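Local coordinates for sensor histidine kinase (Pseudomonas syringae pv. tomato, PDB 3CIT), which is the GAF domain of a putative sensor histidine kinase, the whole protein probably acting as a dimeric phosphorelay sensor in two-component signalling, at residues 69-77 with 91-99; 80-89 with 100-111. All coordinates share one frame; numbering follows the deposited sequence. Where two conformers were deposited one is given.

Contact 1 (69-77 with 91-99); sequences KERLSTLET and RPGTHLPCV. With GOL (glycerol), chain F.
Arg71 crosses His95 at about a right angle. CB packs near CG of Leu96. CG stays beside the backbone N (chi1 -66°), which sends the extended chain past CB of His95. CD passes His95 O, and NE gives a nearly straight bond of 2.7 Å to O3 of a glycerol, probably from the crystallisation liquor. CZ has CD2 of His95 3.7 Å away over the centre of the guanidinium face; the two planes stand 79° apart, imidazole edge toward that face. NH1 bonds His95 O on a lone pair at 2.8 Å, though bent, and also donates to a water lying near Thr94 O, while NH2 donates to O2 of the glycerol. His95 NE2 hydrogen-bonds O1 of the same glycerol, which therefore bridges the two side chains.

On the buried side Leu75 likewise crosses Leu96, CG of Leu75 lying 3.7 Å from CD1 of Leu96. CD2 of Leu75 continues to CG2 of Val99 and lies over one face of the Arg91 guanidinium. The Arg91 chain bends at chi3 (54°), and NH2 donates to Leu96 O from above the carbonyl plane, as well as to a water that donates to Thr74 OG1. That hydroxyl bonds Arg71 O at 2.6 Å, at the type I turn from Leu72 to Leu75; Arg71 O also accepts a bond from Thr74 N.

The contact thus joins helix 69-72 to the loop entering strand 98-105, at one end of the sheet: Leu75 and Val99 meet Val116 of strand 111-119, while Arg71, Leu72 and Leu96 rest on His48 of strand 48-53.

Contact 2 (80-89 with 100-111); sequences DPLAIGPQWL and LLLPLRGADEGS
Pro103 presents a ring that fills the concave side of the bend at 83-85: its CG lies 3.3 Å from Gly85 O and 3.9 Å from CB of Ala83. Gly85, with positive phi (78°), turns the chain away from the neighbouring strand. Next to it the Pro86 ring sets CB against CD2 of Leu102, 3.8 Å away.

Gln87 and Leu101 form an antiparallel hydrogen-bonded pair, with side chains side by side and NE2 of Gln87 3.5 Å from CD1 of Leu101. On the other face the Trp88 ring turns its edge to Leu100, whose CB fits beside CE3 at 3.8 Å.

At the far end the loop 80-83 curls round Arg105. Bent at chi3 (-62°), this side chain brings NH2 to Ala83 O at 2.9 Å, with the oxygen in the guanidinium plane but NH2 well above the carbonyl plane, and makes a weak bond to Pro81 O. NE reaches Ala83 O again through a water. Pro81 O also accepts a nearly straight bond from Ser111 N, which lies over one guanidinium face, off-centre.

The hairpin of 87-90 and 98-105 forms one margin of the antiparallel sheet, with strand 111-119 on the inner side of 98-105. Helix 128-156 covers Pro86, Leu102 and Leu104, and Arg39 of a second subunit bonds Pro86 O just before strand 87-90 and packs on Gln87.

Contacts 1 and 2 have centres about 19 Å apart and meet on strand 98-105, whose first residues belong to contact 1 and whose remainder belongs to contact 2. Their segments interleave along the chain: 69-77, 80-89, 91-99, then 100-111. The seam between them is the hairpin, where Val99 O probably accepts a hydrogen bond from Leu89 N and Cys98 packs on Trp88. Contact 1 lies at one end of the five-stranded antiparallel sheet of this GAF domain, whereas contact 2 runs along its margin. Two other subunits of the assembly touch contact 2, and none touches contact 1, so the margin at contact 2 forms part of the subunit interface.

Contact 1 (69-77 with 91-99)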
loop_
_atom_site.group_PDB
_atom_site.type_symbol
_atom_site.label_atom_id
_atom_site.label_comp_id
_atom_site.label_asym_id
_atom_site.label_seq_id
_atom_site.Cartn_x
_atom_site.Cartn_y
_atom_site.Cartn_z
ATOM N N LYS A 69 -21.056 -10.020 -20.799
ATOM C CA LYS A 69 -21.938 -9.687 -19.700
ATOM C C LYS A 69 -22.400 -10.956 -18.971
ATOM O O LYS A 69 -22.610 -10.924 -17.758
ATOM C CB LYS A 69 -23.129 -8.863 -20.204
ATOM C CG LYS A 69 -22.730 -7.468 -20.696
ATOM C CD LYS A 69 -23.908 -6.700 -21.320
ATOM C CE LYS A 69 -23.548 -5.234 -21.589
ATOM N NZ LYS A 69 -22.061 -4.991 -21.745
ATOM N N GLU A 70 -22.508 -12.056 -19.712
ATOM C CA GLU A 70 -22.891 -13.361 -19.174
ATOM C C GLU A 70 -21.914 -13.779 -18.072
ATOM O O GLU A 70 -22.323 -14.070 -16.943
ATOM C CB GLU A 70 -22.987 -14.397 -20.327
ATOM C CG GLU A 70 -22.880 -15.883 -19.938
ATOM C CD GLU A 70 -23.390 -16.882 -20.978
ATOM O OE1 GLU A 70 -23.573 -16.518 -22.187
ATOM O OE2 GLU A 70 -23.621 -18.043 -20.578
ATOM N N ARG A 71 -20.617 -13.790 -18.371
ATOM C CA ARG A 71 -19.635 -14.210 -17.375
ATOM C C ARG A 71 -19.516 -13.162 -16.282
ATOM O O ARG A 71 -19.404 -13.505 -15.085
ATOM C CB ARG A 71 -18.259 -14.555 -18.000
ATOM C CG ARG A 71 -18.320 -15.797 -18.907
ATOM C CD ARG A 71 -16.931 -16.431 -19.181
ATOM N NE ARG A 71 -17.160 -17.714 -19.890
ATOM C CZ ARG A 71 -16.484 -18.846 -19.687
ATOM N NH1 ARG A 71 -15.514 -18.907 -18.798
ATOM N NH2 ARG A 71 -16.798 -19.935 -20.399
ATOM N N LEU A 72 -19.599 -11.887 -16.653
ATOM C CA LEU A 72 -19.526 -10.818 -15.639
ATOM C C LEU A 72 -20.629 -10.980 -14.571
ATOM O O LEU A 72 -20.360 -10.711 -13.396
ATOM C CB LEU A 72 -19.631 -9.434 -16.290
ATOM C CG LEU A 72 -18.373 -8.985 -17.055
ATOM C CD1 LEU A 72 -18.678 -7.681 -17.779
ATOM C CD2 LEU A 72 -17.196 -8.892 -16.112
ATOM N N SER A 73 -21.807 -11.472 -14.972
ATOM C CA SER A 73 -22.959 -11.619 -14.051
ATOM C C SER A 73 -22.670 -12.573 -12.897
ATOM O O SER A 73 -23.346 -12.530 -11.857
ATOM C CB SER A 73 -24.216 -12.052 -14.788
ATOM O OG SER A 73 -24.176 -13.401 -15.149
ATOM N N THR A 74 -21.707 -13.466 -13.096
ATOM C CA THR A 74 -21.363 -14.485 -12.105
ATOM C C THR A 74 -20.574 -13.933 -10.933
ATOM O O THR A 74 -20.454 -14.586 -9.914
ATOM C CB THR A 74 -20.558 -15.651 -12.729
ATOM O OG1 THR A 74 -19.257 -15.205 -13.148
ATOM C CG2 THR A 74 -21.365 -16.280 -13.903
ATOM N N LEU A 75 -20.023 -12.747 -11.076
ATOM C CA LEU A 75 -19.289 -12.109 -9.990
ATOM C C LEU A 75 -20.230 -11.496 -8.953
ATOM O O LEU A 75 -21.232 -10.847 -9.283
ATOM C CB LEU A 75 -18.398 -11.023 -10.538
ATOM C CG LEU A 75 -17.312 -11.433 -11.519
ATOM C CD1 LEU A 75 -16.643 -10.173 -12.023
ATOM C CD2 LEU A 75 -16.314 -12.382 -10.861
ATOM N N GLU A 76 -19.881 -11.720 -7.689
ATOM C CA GLU A 76 -20.517 -11.023 -6.578
ATOM C C GLU A 76 -20.281 -9.534 -6.710
ATOM O O GLU A 76 -19.254 -9.102 -7.220
ATOM C CB GLU A 76 -19.937 -11.517 -5.255
ATOM C CG GLU A 76 -20.436 -12.916 -4.901
ATOM C CD GLU A 76 -21.922 -12.928 -4.561
ATOM O OE1 GLU A 76 -22.290 -12.298 -3.528
ATOM O OE2 GLU A 76 -22.717 -13.560 -5.319
ATOM N N THR A 77 -21.250 -8.739 -6.289
ATOM C CA THR A 77 -21.116 -7.302 -6.392
ATOM C C THR A 77 -21.436 -6.694 -5.029
ATOM O O THR A 77 -22.468 -6.056 -4.850
ATOM C CB THR A 77 -22.031 -6.749 -7.493
ATOM O OG1 THR A 77 -23.393 -7.068 -7.200
ATOM C CG2 THR A 77 -21.651 -7.343 -8.854
ATOM N N ARG A 91 -10.730 -18.535 -7.987
ATOM C CA ARG A 91 -12.069 -19.062 -7.875
ATOM C C ARG A 91 -12.133 -20.299 -8.796
ATOM O O ARG A 91 -12.691 -20.270 -9.886
ATOM C CB ARG A 91 -13.066 -17.984 -8.265
ATOM C CG ARG A 91 -12.966 -16.685 -7.454
ATOM C CD ARG A 91 -13.992 -15.593 -7.884
ATOM N NE ARG A 91 -15.383 -16.047 -7.881
ATOM C CZ ARG A 91 -16.114 -16.352 -8.965
ATOM N NH1 ARG A 91 -17.383 -16.749 -8.824
ATOM N NH2 ARG A 91 -15.622 -16.248 -10.188
ATOM N N PRO A 92 -11.492 -21.383 -8.372
ATOM C CA PRO A 92 -11.323 -22.532 -9.260
ATOM C C PRO A 92 -12.638 -23.124 -9.780
ATOM O O PRO A 92 -13.607 -23.220 -9.049
ATOM C CB PRO A 92 -10.604 -23.554 -8.372
ATOM C CG PRO A 92 -10.013 -22.811 -7.334
ATOM C CD PRO A 92 -10.862 -21.623 -7.070
ATOM N N GLY A 93 -12.661 -23.464 -11.065
ATOM C CA GLY A 93 -13.798 -24.144 -11.657
ATOM C C GLY A 93 -14.940 -23.242 -12.103
ATOM O O GLY A 93 -15.934 -23.754 -12.657
ATOM N N THR A 94 -14.812 -21.928 -11.858
ATOM C CA THR A 94 -15.865 -20.955 -12.149
ATOM C C THR A 94 -15.652 -20.370 -13.521
ATOM O O THR A 94 -14.653 -20.663 -14.206
ATOM C CB THR A 94 -15.898 -19.810 -11.099
ATOM O OG1 THR A 94 -14.688 -19.075 -11.194
ATOM C CG2 THR A 94 -16.126 -20.347 -9.621
ATOM N N HIS A 95 -16.590 -19.533 -13.947
ATOM C CA HIS A 95 -16.501 -18.882 -15.250
ATOM C C HIS A 95 -15.335 -17.873 -15.335
ATOM O O HIS A 95 -14.847 -17.581 -16.419
ATOM C CB HIS A 95 -17.822 -18.183 -15.560
ATOM C CG HIS A 95 -18.901 -19.114 -16.019
ATOM N ND1 HIS A 95 -19.727 -19.782 -15.141
ATOM C CD2 HIS A 95 -19.254 -19.524 -17.254
ATOM C CE1 HIS A 95 -20.571 -20.535 -15.826
ATOM N NE2 HIS A 95 -20.298 -20.409 -17.110
ATOM N N LEU A 96 -14.949 -17.335 -14.190
ATOM C CA LEU A 96 -13.899 -16.315 -14.042
ATOM C C LEU A 96 -12.998 -16.703 -12.893
ATOM O O LEU A 96 -13.114 -16.208 -11.751
ATOM C CB LEU A 96 -14.496 -14.910 -13.814
ATOM C CG LEU A 96 -15.310 -14.342 -14.983
ATOM C CD1 LEU A 96 -16.061 -13.062 -14.613
ATOM C CD2 LEU A 96 -14.416 -14.093 -16.229
ATOM N N PRO A 97 -12.130 -17.676 -13.152
ATOM C CA PRO A 97 -11.322 -18.234 -12.069
ATOM C C PRO A 97 -10.241 -17.348 -11.426
ATOM O O PRO A 97 -9.642 -17.770 -10.455
ATOM C CB PRO A 97 -10.691 -19.483 -12.686
ATOM C CG PRO A 97 -10.829 -19.347 -14.136
ATOM C CD PRO A 97 -11.959 -18.402 -14.426
ATOM N N CYS A 98 -9.978 -16.186 -11.996
ATOM C CA CYS A 98 -8.988 -15.241 -11.474
ATOM C C CYS A 98 -9.655 -13.868 -11.485
ATOM O O CYS A 98 -10.201 -13.451 -12.514
ATOM C CB CYS A 98 -7.719 -15.249 -12.386
ATOM S SG CYS A 98 -6.835 -16.732 -12.139
ATOM N N VAL A 99 -9.549 -13.157 -10.364
ATOM C CA VAL A 99 -10.098 -11.821 -10.201
ATOM C C VAL A 99 -9.117 -10.943 -9.423
ATOM O O VAL A 99 -8.541 -11.377 -8.430
ATOM C CB VAL A 99 -11.440 -11.876 -9.463
ATOM C CG1 VAL A 99 -12.000 -10.434 -9.182
ATOM C CG2 VAL A 99 -12.431 -12.717 -10.274
HETATM C C1 GOL F . -20.736 -19.825 -20.264
HETATM O O1 GOL F . -20.609 -21.159 -19.766
HETATM C C2 GOL F . -20.278 -19.679 -21.719
HETATM O O2 GOL F . -19.071 -20.385 -21.984
HETATM C C3 GOL F . -20.225 -18.209 -22.148
HETATM O O3 GOL F . -19.108 -17.438 -21.709
HETATM O O HOH W 1 -13.720 -20.702 -17.118
HETATM O O HOH W 2 -17.448 -16.856 -12.139
#

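Contact 2 (80-89 with 100-111)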
loop_
_atom_site.group_PDB
_atom_site.type_symbol
_atom_site.label_atom_id
_atom_site.label_comp_id
_atom_site.label_asym_id
_atom_site.label_seq_id
_atom_site.Cartn_x
_atom_site.Cartn_y
_atom_site.Cartn_z
ATOM N N ASP A 80 -17.581 -2.730 -0.603
ATOM C CA ASP A 80 -16.362 -3.083 0.125
ATOM C C ASP A 80 -15.696 -1.736 0.551
ATOM O O ASP A 80 -14.621 -1.409 0.073
ATOM C CB ASP A 80 -15.478 -3.884 -0.866
ATOM C CG ASP A 80 -14.330 -4.700 -0.204
ATOM O OD1 ASP A 80 -14.251 -4.758 1.034
ATOM O OD2 ASP A 80 -13.530 -5.323 -1.012
ATOM N N PRO A 81 -16.378 -0.937 1.409
ATOM C CA PRO A 81 -15.925 0.407 1.788
ATOM C C PRO A 81 -14.633 0.434 2.630
ATOM O O PRO A 81 -13.901 1.438 2.646
ATOM C CB PRO A 81 -17.105 0.984 2.573
ATOM C CG PRO A 81 -17.890 -0.189 3.018
ATOM C CD PRO A 81 -17.682 -1.267 2.005
ATOM N N LEU A 82 -14.329 -0.690 3.265
ATOM C CA LEU A 82 -13.161 -0.760 4.133
ATOM C C LEU A 82 -11.859 -1.069 3.432
ATOM O O LEU A 82 -10.790 -0.838 4.005
ATOM C CB LEU A 82 -13.395 -1.819 5.209
ATOM C CG LEU A 82 -14.455 -1.496 6.237
ATOM C CD1 LEU A 82 -14.600 -2.730 7.108
ATOM C CD2 LEU A 82 -14.048 -0.302 7.044
ATOM N N ALA A 83 -11.940 -1.564 2.201
ATOM C CA ALA A 83 -10.791 -2.108 1.509
ATOM C C ALA A 83 -9.666 -1.097 1.307
ATOM O O ALA A 83 -9.885 0.036 0.863
ATOM C CB ALA A 83 -11.189 -2.685 0.166
ATOM N N ILE A 84 -8.456 -1.534 1.653
ATOM C CA ILE A 84 -7.246 -0.766 1.417
ATOM C C ILE A 84 -6.394 -1.644 0.476
ATOM O O ILE A 84 -5.957 -2.740 0.822
ATOM C CB ILE A 84 -6.503 -0.499 2.749
ATOM C CG1 ILE A 84 -7.438 0.288 3.722
ATOM C CG2 ILE A 84 -5.189 0.209 2.510
ATOM C CD1 ILE A 84 -6.804 0.820 4.967
ATOM N N GLY A 85 -6.115 -1.179 -0.701
ATOM C CA GLY A 85 -5.221 -1.934 -1.537
ATOM C C GLY A 85 -5.901 -3.123 -2.190
ATOM O O GLY A 85 -7.075 -3.438 -1.939
ATOM N N PRO A 86 -5.162 -3.767 -3.055
ATOM C CA PRO A 86 -5.726 -4.754 -3.937
ATOM C C PRO A 86 -5.991 -6.092 -3.266
ATOM O O PRO A 86 -5.624 -6.300 -2.113
ATOM C CB PRO A 86 -4.687 -4.888 -5.020
ATOM C CG PRO A 86 -3.468 -4.349 -4.553
ATOM C CD PRO A 86 -3.719 -3.560 -3.297
ATOM N N GLN A 87 -6.633 -6.964 -4.019
ATOM C CA GLN A 87 -6.857 -8.347 -3.611
ATOM C C GLN A 87 -6.848 -9.200 -4.886
ATOM O O GLN A 87 -7.547 -8.885 -5.874
ATOM C CB GLN A 87 -8.194 -8.500 -2.884
ATOM C CG GLN A 87 -8.426 -9.941 -2.314
ATOM C CD GLN A 87 -9.661 -10.109 -1.456
ATOM O OE1 GLN A 87 -9.767 -11.060 -0.645
ATOM N NE2 GLN A 87 -10.594 -9.215 -1.615
ATOM N N TRP A 88 -6.091 -10.281 -4.853
ATOM C CA TRP A 88 -6.103 -11.288 -5.924
ATOM C C TRP A 88 -6.898 -12.479 -5.468
ATOM O O TRP A 88 -6.628 -13.017 -4.396
ATOM C CB TRP A 88 -4.687 -11.737 -6.213
ATOM C CG TRP A 88 -4.568 -12.755 -7.300
ATOM C CD1 TRP A 88 -4.241 -14.087 -7.155
ATOM C CD2 TRP A 88 -4.778 -12.543 -8.704
ATOM N NE1 TRP A 88 -4.254 -14.711 -8.394
ATOM C CE2 TRP A 88 -4.565 -13.794 -9.358
ATOM C CE3 TRP A 88 -5.113 -11.435 -9.475
ATOM C CZ2 TRP A 88 -4.673 -13.938 -10.735
ATOM C CZ3 TRP A 88 -5.257 -11.607 -10.861
ATOM C CH2 TRP A 88 -5.011 -12.841 -11.459
ATOM N N LEU A 89 -7.848 -12.921 -6.276
ATOM C CA LEU A 89 -8.700 -14.029 -5.919
ATOM C C LEU A 89 -8.603 -15.163 -6.935
ATOM O O LEU A 89 -8.607 -14.909 -8.134
ATOM C CB LEU A 89 -10.169 -13.602 -5.917
ATOM C CG LEU A 89 -10.604 -12.459 -5.010
ATOM C CD1 LEU A 89 -12.093 -12.106 -5.325
ATOM C CD2 LEU A 89 -10.463 -12.952 -3.602
ATOM N N LEU A 100 -8.965 -9.713 -9.886
ATOM C CA LEU A 100 -8.165 -8.677 -9.217
ATOM C C LEU A 100 -9.096 -7.516 -8.853
ATOM O O LEU A 100 -9.807 -6.970 -9.722
ATOM C CB LEU A 100 -7.036 -8.225 -10.143
ATOM C CG LEU A 100 -6.112 -7.110 -9.667
ATOM C CD1 LEU A 100 -5.318 -7.478 -8.371
ATOM C CD2 LEU A 100 -5.167 -6.556 -10.799
ATOM N N LEU A 101 -9.106 -7.155 -7.573
ATOM C CA LEU A 101 -9.895 -6.033 -7.067
ATOM C C LEU A 101 -8.968 -4.859 -6.789
ATOM O O LEU A 101 -7.931 -5.048 -6.139
ATOM C CB LEU A 101 -10.596 -6.461 -5.774
ATOM C CG LEU A 101 -11.514 -7.694 -5.864
ATOM C CD1 LEU A 101 -12.175 -7.904 -4.505
ATOM C CD2 LEU A 101 -12.537 -7.501 -6.925
ATOM N N LEU A 102 -9.341 -3.671 -7.271
ATOM C CA LEU A 102 -8.611 -2.422 -7.045
ATOM C C LEU A 102 -9.615 -1.374 -6.521
ATOM O O LEU A 102 -10.424 -0.849 -7.274
ATOM C CB LEU A 102 -7.944 -1.929 -8.332
ATOM C CG LEU A 102 -7.151 -3.018 -9.086
ATOM C CD1 LEU A 102 -6.944 -2.738 -10.549
ATOM C CD2 LEU A 102 -5.813 -3.257 -8.320
ATOM N N PRO A 103 -9.555 -1.066 -5.233
ATOM C CA PRO A 103 -10.471 -0.123 -4.661
ATOM C C PRO A 103 -10.329 1.280 -5.214
ATOM O O PRO A 103 -9.221 1.719 -5.576
ATOM C CB PRO A 103 -10.098 -0.107 -3.167
ATOM C CG PRO A 103 -9.333 -1.308 -2.932
ATOM C CD PRO A 103 -8.647 -1.634 -4.211
ATOM N N LEU A 104 -11.455 1.971 -5.256
ATOM C CA LEU A 104 -11.510 3.395 -5.536
ATOM C C LEU A 104 -11.711 4.159 -4.234
ATOM O O LEU A 104 -12.681 3.962 -3.527
ATOM C CB LEU A 104 -12.660 3.724 -6.497
ATOM C CG LEU A 104 -12.421 3.555 -7.999
ATOM C CD1 LEU A 104 -12.262 2.122 -8.384
ATOM C CD2 LEU A 104 -13.575 4.238 -8.791
ATOM N N ARG A 105 -10.770 5.045 -3.932
ATOM C CA ARG A 105 -10.843 5.869 -2.745
ATOM C C ARG A 105 -10.419 7.275 -3.108
ATOM O O ARG A 105 -9.353 7.467 -3.707
ATOM C CB ARG A 105 -9.946 5.292 -1.664
ATOM C CG ARG A 105 -10.066 6.028 -0.346
ATOM C CD ARG A 105 -9.216 5.382 0.741
ATOM N NE ARG A 105 -9.627 4.007 1.047
ATOM C CZ ARG A 105 -10.482 3.676 2.022
ATOM N NH1 ARG A 105 -11.015 4.603 2.791
ATOM N NH2 ARG A 105 -10.795 2.405 2.249
ATOM N N GLY A 106 -11.272 8.248 -2.778
ATOM C CA GLY A 106 -10.951 9.648 -2.978
ATOM C C GLY A 106 -10.632 10.307 -1.656
ATOM O O GLY A 106 -9.985 9.723 -0.759
ATOM N N ALA A 107 -11.090 11.552 -1.545
ATOM C CA ALA A 107 -10.875 12.369 -0.383
ATOM C C ALA A 107 -11.889 12.019 0.718
ATOM O O ALA A 107 -11.577 12.137 1.888
ATOM C CB ALA A 107 -10.983 13.864 -0.777
ATOM N N ASP A 108 -13.081 11.569 0.333
ATOM C CA ASP A 108 -14.128 11.240 1.292
ATOM C C ASP A 108 -13.742 9.968 2.054
ATOM O O ASP A 108 -12.866 9.203 1.629
ATOM C CB ASP A 108 -15.459 11.077 0.561
ATOM C CG ASP A 108 -16.693 11.192 1.484
ATOM O OD1 ASP A 108 -16.566 11.509 2.690
ATOM O OD2 ASP A 108 -17.795 10.978 0.951
ATOM N N GLU A 109 -14.358 9.755 3.209
ATOM C CA GLU A 109 -14.057 8.556 3.981
ATOM C C GLU A 109 -14.636 7.343 3.286
ATOM O O GLU A 109 -15.771 7.366 2.797
ATOM C CB GLU A 109 -14.569 8.641 5.427
ATOM C CG GLU A 109 -13.440 8.652 6.452
ATOM C CD GLU A 109 -12.823 7.282 6.681
ATOM O OE1 GLU A 109 -13.011 6.765 7.806
ATOM O OE2 GLU A 109 -12.163 6.715 5.757
ATOM N N GLY A 110 -13.833 6.291 3.252
ATOM C CA GLY A 110 -14.238 5.017 2.719
ATOM C C GLY A 110 -13.963 4.858 1.235
ATOM O O GLY A 110 -13.935 5.852 0.479
ATOM N N SER A 111 -13.792 3.614 0.811
ATOM C CA SER A 111 -13.781 3.306 -0.625
ATOM C C SER A 111 -15.223 3.383 -1.114
ATOM O O SER A 111 -16.118 2.845 -0.444
ATOM C CB SER A 111 -13.214 1.911 -0.852
ATOM O OG SER A 111 -13.342 1.513 -2.217
HETATM O O HOH W 3 -13.451 -1.307 -2.453
HETATM O O HOH W 4 -12.577 3.412 5.086
HETATM O O HOH W 5 -8.899 2.113 -0.632
#